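Local coordinates for protein putative thioesterase II (Thermobifida fusca, PDB 3BBJ) that probably hydrolyses acyl thioesters such as acyl-CoA, as a putative type II thioesterase with two hotdog domains in each chain, at residues T43-S48 / A74-R79; A51-L56 / T86-Q91; H57-S62 / A109-H114; D190-L195 / W222-I227. All coordinates share one frame; numbering follows the deposited sequence.

From the N terminus, helix 38-51, the loop at 51-56 and strand 57-65 supply the first segments of contacts 1, 2 and 3 in that order. Their partners follow in the same order: 74-79 closes contact 1, 86-91 contact 2 and 109-114 contact 3. The three therefore cross and none nests, tying the N-terminal hotdog helix and the chain leaving it to its sheet. Contact 4 comes later, in series, joining helix 191-198 to strand 217-224 in the C-terminal half. Among the links between the halves are a probable hydrogen bond from W222 N to S61 O (2.9 Å), where strands 57-65 and 217-224 are neighbours, and one from Q46 NE2 to L192 O.

Contact 1: T43-S48 / A74-R79; sequences TVLQRS and AEIETR
The central helix of the N-terminal hotdog domain rests here on one of the strands that curve around it. The axes of helix segment 43-48 and strand segment 74-79 approach to 9.5 Å and cross at -43°, with S48 and T78 the closest pair of CA atoms. I76 is the strand's main projection into the helix. Its torsions send CG1 and CD1 to one side and CG2, anti to the backbone N, to the other, so the two branches meet different turns of the helix. I76 CD1 presses on V44 CG1 at 3.3 Å, tighter than usual van der Waals contact, and the two side chains cross obliquely. L45 starts off alongside the contact, yet its tip turns in, and CD2 lies 4.0 Å from I76 CG1. The other branch, I76 CG2, meets S48 CB at 3.6 Å, and T78 CG2 comes to 3.8 Å from the same CB. S48 lies against these methyl groups while its hydroxyl is engaged: OG, between the backbone N and the carbonyl carbon (chi1 60°), donates to L45 O at 2.4 Å, so short that the modelled positions are probably slightly off, in the carbonyl plane and on a lone pair, and also bonds T92 OG1 of strand 88-96. With no hydrogen bond between the segments, the buried joint is apolar helix-on-sheet packing characteristic of the hotdog fold.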
loop_
_atom_site.group_PDB
_atom_site.type_symbol
_atom_site.label_atom_id
_atom_site.label_comp_id
_atom_site.label_asym_id
_atom_site.label_seq_id
_atom_site.Cartn_x
_atom_site.Cartn_y
_atom_site.Cartn_z
ATOM N N THR A 43 -4.543 10.242 11.509
ATOM C CA THR A 43 -4.186 11.641 11.646
ATOM C C THR A 43 -3.429 11.880 12.949
ATOM O O THR A 43 -2.417 12.592 12.990
ATOM C CB THR A 43 -5.477 12.513 11.606
ATOM O OG1 THR A 43 -6.026 12.500 10.274
ATOM C CG2 THR A 43 -5.189 13.927 12.010
ATOM N N VAL A 44 -3.942 11.263 14.004
ATOM C CA VAL A 44 -3.356 11.344 15.338
ATOM C C VAL A 44 -2.009 10.623 15.383
ATOM O O VAL A 44 -1.044 11.133 15.964
ATOM C CB VAL A 44 -4.331 10.756 16.390
ATOM C CG1 VAL A 44 -3.594 10.345 17.657
ATOM C CG2 VAL A 44 -5.441 11.760 16.706
ATOM N N LEU A 45 -1.936 9.442 14.775
ATOM C CA LEU A 45 -0.693 8.697 14.748
ATOM C C LEU A 45 0.323 9.425 13.883
ATOM O O LEU A 45 1.505 9.468 14.225
ATOM C CB LEU A 45 -0.901 7.277 14.228
ATOM C CG LEU A 45 -1.621 6.247 15.105
ATOM C CD1 LEU A 45 -1.432 4.858 14.459
ATOM C CD2 LEU A 45 -1.110 6.248 16.555
ATOM N N GLN A 46 -0.124 10.027 12.783
ATOM C CA GLN A 46 0.797 10.781 11.937
ATOM C C GLN A 46 1.480 11.865 12.744
ATOM O O GLN A 46 2.684 12.092 12.567
ATOM C CB GLN A 46 0.090 11.391 10.712
ATOM C CG GLN A 46 1.022 12.232 9.812
ATOM C CD GLN A 46 0.355 12.694 8.518
ATOM O OE1 GLN A 46 -0.003 11.883 7.671
ATOM N NE2 GLN A 46 0.215 14.015 8.354
ATOM N N ARG A 47 0.703 12.548 13.594
ATOM C CA ARG A 47 1.223 13.643 14.422
ATOM C C ARG A 47 2.315 13.185 15.367
ATOM O O ARG A 47 3.323 13.865 15.547
ATOM C CB ARG A 47 0.102 14.298 15.248
ATOM C CG ARG A 47 -0.715 15.284 14.464
ATOM C CD ARG A 47 -1.385 16.330 15.341
ATOM N NE ARG A 47 -1.584 17.564 14.585
ATOM C CZ ARG A 47 -2.602 17.813 13.763
ATOM N NH1 ARG A 47 -3.561 16.921 13.564
ATOM N NH2 ARG A 47 -2.658 18.976 13.121
ATOM N N SER A 48 2.093 12.030 15.983
ATOM C CA SER A 48 3.060 11.453 16.884
ATOM C C SER A 48 4.372 11.167 16.173
ATOM O O SER A 48 5.448 11.370 16.731
ATOM C CB SER A 48 2.510 10.153 17.477
ATOM O OG SER A 48 2.223 9.195 16.471
ATOM N N ALA A 74 -6.827 7.837 24.724
ATOM C CA ALA A 74 -6.056 6.776 24.110
ATOM C C ALA A 74 -4.597 7.193 24.263
ATOM O O ALA A 74 -4.303 8.381 24.419
ATOM C CB ALA A 74 -6.432 6.627 22.671
ATOM N N GLU A 75 -3.683 6.226 24.244
ATOM C CA GLU A 75 -2.262 6.522 24.450
ATOM C C GLU A 75 -1.408 6.000 23.303
ATOM O O GLU A 75 -1.678 4.943 22.743
ATOM C CB GLU A 75 -1.761 6.038 25.826
ATOM C CG GLU A 75 -2.321 4.706 26.327
ATOM C CD GLU A 75 -3.768 4.783 26.842
ATOM O OE1 GLU A 75 -4.306 5.911 27.003
ATOM O OE2 GLU A 75 -4.356 3.699 27.089
ATOM N N ILE A 76 -0.381 6.771 22.961
ATOM C CA ILE A 76 0.483 6.490 21.820
ATOM C C ILE A 76 1.935 6.222 22.219
ATOM O O ILE A 76 2.543 6.960 22.996
ATOM C CB ILE A 76 0.451 7.643 20.829
ATOM C CG1 ILE A 76 -0.950 7.731 20.220
ATOM C CG2 ILE A 76 1.565 7.462 19.754
ATOM C CD1 ILE A 76 -1.224 9.018 19.461
ATOM N N GLU A 77 2.486 5.177 21.615
ATOM C CA GLU A 77 3.810 4.672 21.926
ATOM C C GLU A 77 4.633 4.647 20.629
ATOM O O GLU A 77 4.320 3.885 19.727
ATOM C CB GLU A 77 3.599 3.279 22.496
ATOM C CG GLU A 77 4.758 2.646 23.205
ATOM C CD GLU A 77 4.317 1.402 23.976
ATOM O OE1 GLU A 77 3.391 1.525 24.817
ATOM O OE2 GLU A 77 4.903 0.316 23.738
ATOM N N THR A 78 5.648 5.510 20.528
ATOM C CA THR A 78 6.435 5.673 19.294
ATOM C C THR A 78 7.840 5.076 19.334
ATOM O O THR A 78 8.390 4.801 20.388
ATOM C CB THR A 78 6.566 7.157 18.874
ATOM O OG1 THR A 78 7.344 7.870 19.832
ATOM C CG2 THR A 78 5.199 7.819 18.732
ATOM N N ARG A 79 8.417 4.871 18.151
ATOM C CA ARG A 79 9.747 4.267 18.028
ATOM C C ARG A 79 10.373 4.586 16.674
ATOM O O ARG A 79 9.791 4.293 15.637
ATOM C CB ARG A 79 9.630 2.762 18.215
ATOM C CG ARG A 79 10.935 2.068 18.441
ATOM C CD ARG A 79 10.706 0.705 19.055
ATOM N NE ARG A 79 11.896 -0.130 18.962
ATOM C CZ ARG A 79 12.126 -1.047 18.023
ATOM N NH1 ARG A 79 11.245 -1.292 17.055
ATOM N NH2 ARG A 79 13.259 -1.736 18.060
#

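Contact 2: A51-L56 / T86-Q91; sequences AESDHL and TVTTVQ. With EDO (1,2-ethanediol), chain G.
S53 OG is held by two hydrogen bonds: it accepts from H55 N at 3.0 Å with an N-H...O angle of 166°, closing an ST turn, and bonds T108 OG1 of strand 99-109. The first torsion, with OG anti to the backbone N, brings that hydroxyl over T88, whose CB is 3.9 Å away. One residue on, D54 folds its carboxylate inward through the crowded rotamer (chi1 37°), and OD1 takes the hydrogen of T88 OG1 at 2.8 Å on its syn lone pair; G84 N adds a weak bond to the same hydroxyl. This loop follows the hotdog helix 38-51 and runs against residues 86-90, which lead into strand 88-96, the directions of the touching parts lying 158° apart. H55 is sandwiched: T86 O stands 3.6 Å above the centre of one ring face, D54 CG lies off-centre over the opposite face, and T88 CB sits at the edge, in plane. The ring's NE2 bonds G84 O, consistent with a proton on that nitrogen. Farther along, E52 CB packs on V90 CG1 at 4.2 Å, while its carboxylate turns off to Y22 OH. On the far side of T86 from the ring, 1,2-ethanediol, probably from the crystallisation liquor, receives T86 N and V87 N on O1, at 3.2 and 3.3 Å respectively.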
loop_
_atom_site.group_PDB
_atom_site.type_symbol
_atom_site.label_atom_id
_atom_site.label_comp_id
_atom_site.label_asym_id
_atom_site.label_seq_id
_atom_site.Cartn_x
_atom_site.Cartn_y
_atom_site.Cartn_z
ATOM N N ALA A 51 6.394 14.338 15.195
ATOM C CA ALA A 51 6.934 14.946 16.410
ATOM C C ALA A 51 8.274 14.293 16.756
ATOM O O ALA A 51 9.171 14.942 17.311
ATOM C CB ALA A 51 5.958 14.810 17.570
ATOM N N GLU A 52 8.416 13.019 16.403
ATOM C CA GLU A 52 9.633 12.256 16.685
ATOM C C GLU A 52 10.677 12.317 15.574
ATOM O O GLU A 52 11.747 11.725 15.703
ATOM C CB GLU A 52 9.261 10.794 16.956
ATOM C CG GLU A 52 8.420 10.615 18.227
ATOM C CD GLU A 52 9.228 10.795 19.511
ATOM O OE1 GLU A 52 10.250 10.089 19.669
ATOM O OE2 GLU A 52 8.837 11.633 20.362
ATOM N N SER A 53 10.385 13.058 14.510
ATOM C CA SER A 53 11.213 13.049 13.320
ATOM C C SER A 53 11.859 14.384 13.024
ATOM O O SER A 53 11.310 15.446 13.342
ATOM C CB SER A 53 10.360 12.651 12.113
ATOM O OG SER A 53 11.093 12.733 10.901
ATOM N N ASP A 54 13.010 14.296 12.360
ATOM C CA ASP A 54 13.775 15.456 11.907
ATOM C C ASP A 54 13.318 15.924 10.519
ATOM O O ASP A 54 13.773 16.941 10.021
ATOM C CB ASP A 54 15.297 15.167 11.930
ATOM C CG ASP A 54 15.654 13.727 11.517
ATOM O OD1 ASP A 54 14.744 12.914 11.258
ATOM O OD2 ASP A 54 16.854 13.398 11.470
ATOM N N HIS A 55 12.405 15.184 9.904
ATOM C CA HIS A 55 11.858 15.548 8.607
ATOM C C HIS A 55 10.411 15.984 8.758
ATOM O O HIS A 55 9.722 15.585 9.703
ATOM C CB HIS A 55 11.979 14.378 7.652
ATOM C CG HIS A 55 13.384 13.903 7.477
ATOM N ND1 HIS A 55 14.344 14.645 6.829
ATOM C CD2 HIS A 55 13.991 12.758 7.865
ATOM C CE1 HIS A 55 15.484 13.977 6.827
ATOM N NE2 HIS A 55 15.297 12.826 7.450
ATOM N N LEU A 56 9.948 16.783 7.804
ATOM C CA LEU A 56 8.665 17.465 7.927
ATOM C C LEU A 56 7.430 16.675 7.506
ATOM O O LEU A 56 6.341 16.958 8.010
ATOM C CB LEU A 56 8.697 18.787 7.146
ATOM C CG LEU A 56 9.710 19.831 7.632
ATOM C CD1 LEU A 56 9.527 21.156 6.872
ATOM C CD2 LEU A 56 9.601 20.070 9.147
ATOM N N THR A 86 17.811 11.704 4.293
ATOM C CA THR A 86 16.662 11.905 3.421
ATOM C C THR A 86 15.388 11.320 4.015
ATOM O O THR A 86 14.368 11.993 3.988
ATOM C CB THR A 86 16.908 11.324 2.008
ATOM O OG1 THR A 86 17.987 12.034 1.398
ATOM C CG2 THR A 86 15.664 11.469 1.106
ATOM N N VAL A 87 15.451 10.092 4.542
ATOM C CA VAL A 87 14.270 9.400 5.116
ATOM C C VAL A 87 14.478 8.950 6.571
ATOM O O VAL A 87 15.477 8.330 6.891
ATOM C CB VAL A 87 13.865 8.148 4.244
ATOM C CG1 VAL A 87 12.687 7.382 4.845
ATOM C CG2 VAL A 87 13.524 8.568 2.831
ATOM N N THR A 88 13.530 9.295 7.449
ATOM C CA THR A 88 13.520 8.845 8.859
ATOM C C THR A 88 12.214 8.099 9.113
ATOM O O THR A 88 11.130 8.641 8.939
ATOM C CB THR A 88 13.646 10.009 9.872
ATOM O OG1 THR A 88 14.955 10.578 9.782
ATOM C CG2 THR A 88 13.439 9.530 11.303
ATOM N N THR A 89 12.330 6.860 9.555
ATOM C CA THR A 89 11.182 5.984 9.696
ATOM C C THR A 89 10.797 5.743 11.157
ATOM O O THR A 89 11.624 5.299 11.960
ATOM C CB THR A 89 11.460 4.686 8.944
ATOM O OG1 THR A 89 11.692 5.037 7.579
ATOM C CG2 THR A 89 10.270 3.707 9.018
ATOM N N VAL A 90 9.533 6.052 11.464
ATOM C CA VAL A 90 8.969 5.985 12.811
ATOM C C VAL A 90 7.781 5.003 12.897
ATOM O O VAL A 90 6.871 5.007 12.068
ATOM C CB VAL A 90 8.500 7.421 13.304
ATOM C CG1 VAL A 90 8.059 7.410 14.799
ATOM C CG2 VAL A 90 9.602 8.466 13.079
ATOM N N GLN A 91 7.821 4.149 13.911
ATOM C CA GLN A 91 6.720 3.252 14.240
ATOM C C GLN A 91 5.915 3.897 15.373
ATOM O O GLN A 91 6.479 4.417 16.357
ATOM C CB GLN A 91 7.275 1.901 14.658
ATOM C CG GLN A 91 6.293 0.833 15.052
ATOM C CD GLN A 91 7.009 -0.496 15.293
ATOM O OE1 GLN A 91 7.131 -0.957 16.434
ATOM N NE2 GLN A 91 7.542 -1.085 14.223
HETATM C C1 EDO G . 19.269 8.148 3.081
HETATM O O1 EDO G . 18.305 8.598 4.048
HETATM C C2 EDO G . 20.390 9.184 2.862
HETATM O O2 EDO G . 20.450 9.716 1.525
#

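Contact 3: H57-S62 / A109-H114; sequences HAVSSS and ATLDPH
H57 and A109 form the terminal rung between two antiparallel strands, and the tight part of the contact is built around that rung. They are a hydrogen-bonded pair: H57 N donates to A109 O at 2.8 Å, nearly along the C=O axis, and A109 N returns a bond to H57 O at 2.9 Å. The imidazole extends this ladder by one bond after the regular pairing has stopped. With CG anti to the carbonyl carbon, the ring turns so that ND1 faces L111 N, which donates at 3.0 Å and 163°, only 5° out of the ring plane. ND1 is thus an acceptor, consistent with an uncharged ring whose proton is on NE2. Beside it, V59 CG2 is shared by two apolar groups, A109 CB at 4.0 Å and L111 CD2 at 3.8 Å; V59 and L111 meet tip to tip. V59 and S60 together face A107, a classic beta bulge.

The loose side is made by T110 and the residues after L111. T110 carries its side chain off the contact, its OG1 bonded to L56 N. D112 closes an Asx turn, OD1 accepting H114 N at 2.8 Å from 56° above the carboxylate plane; its own backbone N bonds D244 of the second subunit. D112, P113 and H114 are all exposed.

Strand 57-65 has strand 99-109 along one edge and strand 217-224 of the C-terminal half along the other, while L267 and W246 of the second subunit pack on V59 and L111.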
loop_
_atom_site.group_PDB
_atom_site.type_symbol
_atom_site.label_atom_id
_atom_site.label_comp_id
_atom_site.label_asym_id
_atom_site.label_seq_id
_atom_site.Cartn_x
_atom_site.Cartn_y
_atom_site.Cartn_z
ATOM N N HIS A 57 7.594 15.692 6.613
ATOM C CA HIS A 57 6.438 15.043 5.955
ATOM C C HIS A 57 6.389 13.549 6.019
ATOM O O HIS A 57 7.412 12.886 5.988
ATOM C CB HIS A 57 6.411 15.407 4.470
ATOM C CG HIS A 57 6.553 16.865 4.224
ATOM N ND1 HIS A 57 7.567 17.395 3.460
ATOM C CD2 HIS A 57 5.854 17.914 4.709
ATOM C CE1 HIS A 57 7.462 18.712 3.447
ATOM N NE2 HIS A 57 6.431 19.053 4.199
ATOM N N ALA A 58 5.161 13.046 6.034
ATOM C CA ALA A 58 4.868 11.613 6.023
ATOM C C ALA A 58 4.726 11.191 4.561
ATOM O O ALA A 58 3.665 11.386 3.949
ATOM C CB ALA A 58 3.588 11.350 6.784
ATOM N N VAL A 59 5.799 10.629 4.002
ATOM C CA VAL A 59 5.847 10.317 2.567
ATOM C C VAL A 59 5.264 8.952 2.219
ATOM O O VAL A 59 4.615 8.817 1.173
ATOM C CB VAL A 59 7.265 10.527 1.994
ATOM C CG1 VAL A 59 7.371 9.971 0.593
ATOM C CG2 VAL A 59 7.580 12.045 1.999
ATOM N N SER A 60 5.495 7.950 3.074
ATOM C CA SER A 60 4.785 6.668 2.957
ATOM C C SER A 60 4.368 6.229 4.339
ATOM O O SER A 60 5.196 6.138 5.237
ATOM C CB SER A 60 5.631 5.566 2.318
ATOM O OG SER A 60 6.212 6.017 1.115
ATOM N N SER A 61 3.078 5.929 4.480
ATOM C CA SER A 61 2.508 5.519 5.744
ATOM C C SER A 61 1.691 4.238 5.550
ATOM O O SER A 61 0.750 4.220 4.766
ATOM C CB SER A 61 1.622 6.645 6.278
ATOM O OG SER A 61 2.311 7.893 6.284
ATOM N N SER A 62 2.071 3.182 6.270
ATOM C CA SER A 62 1.362 1.897 6.280
ATOM C C SER A 62 0.793 1.626 7.658
ATOM O O SER A 62 1.526 1.621 8.666
ATOM C CB SER A 62 2.293 0.750 5.917
ATOM O OG SER A 62 3.560 0.934 6.513
ATOM N N ALA A 109 10.127 12.260 5.311
ATOM C CA ALA A 109 11.160 12.960 4.557
ATOM C C ALA A 109 10.679 14.412 4.420
ATOM O O ALA A 109 9.634 14.765 4.946
ATOM C CB ALA A 109 11.360 12.319 3.199
ATOM N N THR A 110 11.448 15.250 3.742
ATOM C CA THR A 110 11.060 16.635 3.529
ATOM C C THR A 110 10.982 16.864 2.042
ATOM O O THR A 110 11.988 16.890 1.377
ATOM C CB THR A 110 12.067 17.617 4.182
ATOM O OG1 THR A 110 12.104 17.368 5.593
ATOM C CG2 THR A 110 11.666 19.098 3.925
ATOM N N LEU A 111 9.774 17.013 1.525
ATOM C CA LEU A 111 9.574 17.250 0.111
ATOM C C LEU A 111 9.781 18.720 -0.234
ATOM O O LEU A 111 9.606 19.592 0.610
ATOM C CB LEU A 111 8.160 16.863 -0.294
ATOM C CG LEU A 111 7.723 15.411 -0.096
ATOM C CD1 LEU A 111 6.315 15.246 -0.662
ATOM C CD2 LEU A 111 8.721 14.479 -0.751
ATOM N N ASP A 112 10.118 18.966 -1.495
ATOM C CA ASP A 112 10.276 20.301 -2.028
ATOM C C ASP A 112 8.881 20.744 -2.471
ATOM O O ASP A 112 8.325 20.155 -3.393
ATOM C CB ASP A 112 11.274 20.269 -3.205
ATOM C CG ASP A 112 11.361 21.589 -3.969
ATOM O OD1 ASP A 112 10.735 22.590 -3.566
ATOM O OD2 ASP A 112 12.064 21.610 -5.006
ATOM N N PRO A 113 8.321 21.797 -1.839
ATOM C CA PRO A 113 6.996 22.251 -2.256
ATOM C C PRO A 113 6.919 22.835 -3.658
ATOM O O PRO A 113 5.812 22.973 -4.178
ATOM C CB PRO A 113 6.613 23.297 -1.204
ATOM C CG PRO A 113 7.882 23.720 -0.580
ATOM C CD PRO A 113 8.864 22.595 -0.725
ATOM N N HIS A 114 8.054 23.166 -4.267
ATOM C CA HIS A 114 8.050 23.764 -5.602
ATOM C C HIS A 114 8.594 22.835 -6.700
ATOM O O HIS A 114 8.693 23.230 -7.870
ATOM C CB HIS A 114 8.759 25.109 -5.529
ATOM C CG HIS A 114 8.262 25.962 -4.400
ATOM N ND1 HIS A 114 8.973 26.143 -3.231
ATOM C CD2 HIS A 114 7.097 26.633 -4.239
ATOM C CE1 HIS A 114 8.284 26.922 -2.415
ATOM N NE2 HIS A 114 7.139 27.228 -2.999
#

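Contact 4: D190-L195 / W222-I227; sequences DPLAFL and WHLRAI
Apolar packing carries this whole contact; no hydrogen bond passes between segments 190-195 and 222-227. D190 sits at the N-cap position, right before the helix. Helix segment 191-195 runs almost antiparallel to strand segment 222-224, at 167° and with the axes 10.7 Å apart at their closest, and L192 and L195 meet side chains of the strand segment and the loop after it across that gap. L195 points toward the strand and does two things: CB meets W222 CH2 at 3.7 Å, obliquely to the indole, and CD1 meets L224 CD1 at 3.3 Å, tighter than ordinary van der Waals contact. In W222, with chi1 83°, CG lies between the backbone N and the carbonyl carbon, and it is CH2 of the six-membered ring that meets L195. L224 has CG anti to the backbone N; its CD1 meets both L195 CD1 and L192 CD2, while its CD2 touches L192 CD2. L192, whose tip rather than its base leans toward the strand, crosses L224 at about a right angle with CD2 3.6 Å from L224 CD2. Its other methyl, CD1, sits 4.1 Å from I227 CD1.

Hydrogen bonds hold the two backbones from outside. L192 O receives Q46 NE2 from helix 38-51, and W222 and L224 pair with S61 and V59 of strand 57-65.

Ionic pairing lies just past the strand, where R225 NH1 makes a salt bridge with D248 of the second subunit.

A helix packed against an antiparallel sheet is consistent with the hotdog fold, here probably that of the C-terminal domain of a double hotdog chain.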
loop_
_atom_site.group_PDB
_atom_site.type_symbol
_atom_site.label_atom_id
_atom_site.label_comp_id
_atom_site.label_asym_id
_atom_site.label_seq_id
_atom_site.Cartn_x
_atom_site.Cartn_y
_atom_site.Cartn_z
ATOM N N ASP A 190 -4.081 23.144 7.771
ATOM C CA ASP A 190 -2.923 22.386 7.325
ATOM C C ASP A 190 -3.370 21.138 6.540
ATOM O O ASP A 190 -3.627 20.076 7.124
ATOM C CB ASP A 190 -2.027 21.989 8.499
ATOM C CG ASP A 190 -0.767 21.245 8.046
ATOM O OD1 ASP A 190 -0.295 21.491 6.904
ATOM O OD2 ASP A 190 -0.249 20.411 8.829
ATOM N N PRO A 191 -3.452 21.260 5.206
ATOM C CA PRO A 191 -3.847 20.158 4.334
ATOM C C PRO A 191 -3.124 18.842 4.612
ATOM O O PRO A 191 -3.729 17.776 4.548
ATOM C CB PRO A 191 -3.435 20.651 2.935
ATOM C CG PRO A 191 -3.433 22.093 3.012
ATOM C CD PRO A 191 -3.162 22.484 4.438
ATOM N N LEU A 192 -1.841 18.927 4.920
ATOM C CA LEU A 192 -1.021 17.734 5.097
ATOM C C LEU A 192 -1.475 16.933 6.283
ATOM O O LEU A 192 -1.411 15.699 6.270
ATOM C CB LEU A 192 0.441 18.113 5.259
ATOM C CG LEU A 192 1.053 18.701 3.993
ATOM C CD1 LEU A 192 2.312 19.516 4.340
ATOM C CD2 LEU A 192 1.349 17.568 3.002
ATOM N N ALA A 193 -1.934 17.645 7.309
ATOM C CA ALA A 193 -2.445 17.021 8.526
ATOM C C ALA A 193 -3.743 16.277 8.238
ATOM O O ALA A 193 -4.048 15.284 8.875
ATOM C CB ALA A 193 -2.672 18.096 9.611
ATOM N N PHE A 194 -4.489 16.768 7.248
ATOM C CA PHE A 194 -5.833 16.267 6.903
ATOM C C PHE A 194 -5.824 15.120 5.889
ATOM O O PHE A 194 -6.788 14.367 5.803
ATOM C CB PHE A 194 -6.658 17.449 6.371
ATOM C CG PHE A 194 -7.947 17.068 5.667
ATOM C CD1 PHE A 194 -8.998 16.497 6.364
ATOM C CD2 PHE A 194 -8.127 17.371 4.317
ATOM C CE1 PHE A 194 -10.194 16.174 5.715
ATOM C CE2 PHE A 194 -9.324 17.057 3.653
ATOM C CZ PHE A 194 -10.360 16.460 4.357
ATOM N N LEU A 195 -4.739 14.980 5.128
ATOM C CA LEU A 195 -4.651 13.914 4.118
ATOM C C LEU A 195 -4.950 12.513 4.683
ATOM O O LEU A 195 -5.740 11.774 4.094
ATOM C CB LEU A 195 -3.303 13.960 3.374
ATOM C CG LEU A 195 -3.105 15.163 2.433
ATOM C CD1 LEU A 195 -1.777 15.125 1.731
ATOM C CD2 LEU A 195 -4.225 15.231 1.399
ATOM N N TRP A 222 -0.684 4.720 2.258
ATOM C CA TRP A 222 -0.865 5.881 1.405
ATOM C C TRP A 222 0.434 6.707 1.267
ATOM O O TRP A 222 1.275 6.748 2.154
ATOM C CB TRP A 222 -2.056 6.728 1.876
ATOM C CG TRP A 222 -1.746 7.661 2.979
ATOM C CD1 TRP A 222 -1.828 7.403 4.307
ATOM C CD2 TRP A 222 -1.312 9.019 2.859
ATOM N NE1 TRP A 222 -1.467 8.506 5.029
ATOM C CE2 TRP A 222 -1.129 9.512 4.167
ATOM C CE3 TRP A 222 -1.047 9.861 1.776
ATOM C CZ2 TRP A 222 -0.698 10.814 4.424
ATOM C CZ3 TRP A 222 -0.620 11.146 2.027
ATOM C CH2 TRP A 222 -0.456 11.617 3.343
ATOM N N HIS A 223 0.590 7.333 0.117
ATOM C CA HIS A 223 1.809 8.058 -0.199
ATOM C C HIS A 223 1.538 9.530 -0.513
ATOM O O HIS A 223 0.614 9.852 -1.263
ATOM C CB HIS A 223 2.473 7.406 -1.415
ATOM C CG HIS A 223 2.731 5.944 -1.252
ATOM N ND1 HIS A 223 3.613 5.447 -0.320
ATOM C CD2 HIS A 223 2.255 4.872 -1.924
ATOM C CE1 HIS A 223 3.660 4.132 -0.413
ATOM N NE2 HIS A 223 2.841 3.756 -1.377
ATOM N N LEU A 224 2.365 10.402 0.049
ATOM C CA LEU A 224 2.300 11.843 -0.195
ATOM C C LEU A 224 3.232 12.125 -1.355
ATOM O O LEU A 224 4.414 11.832 -1.247
ATOM C CB LEU A 224 2.792 12.626 1.020
ATOM C CG LEU A 224 2.763 14.151 0.895
ATOM C CD1 LEU A 224 1.326 14.636 0.702
ATOM C CD2 LEU A 224 3.410 14.790 2.115
ATOM N N ARG A 225 2.710 12.726 -2.429
ATOM C CA ARG A 225 3.450 12.913 -3.675
ATOM C C ARG A 225 3.866 14.348 -4.010
ATOM O O ARG A 225 4.802 14.567 -4.789
ATOM C CB ARG A 225 2.603 12.374 -4.826
ATOM C CG ARG A 225 2.209 10.877 -4.693
ATOM C CD ARG A 225 3.389 9.987 -4.337
ATOM N NE ARG A 225 4.564 10.252 -5.184
ATOM C CZ ARG A 225 4.736 9.797 -6.429
ATOM N NH1 ARG A 225 3.813 9.047 -7.024
ATOM N NH2 ARG A 225 5.849 10.094 -7.088
ATOM N N ALA A 226 3.128 15.308 -3.460
ATOM C CA ALA A 226 3.373 16.738 -3.630
ATOM C C ALA A 226 2.769 17.433 -2.419
ATOM O O ALA A 226 1.912 16.866 -1.733
ATOM C CB ALA A 226 2.709 17.250 -4.896
ATOM N N ILE A 227 3.246 18.644 -2.141
ATOM C CA ILE A 227 2.763 19.447 -1.041
ATOM C C ILE A 227 1.585 20.261 -1.569
ATOM O O ILE A 227 1.772 21.112 -2.439
ATOM C CB ILE A 227 3.857 20.407 -0.532
ATOM C CG1 ILE A 227 5.089 19.623 -0.030
ATOM C CG2 ILE A 227 3.297 21.329 0.551
ATOM C CD1 ILE A 227 4.863 18.753 1.212
#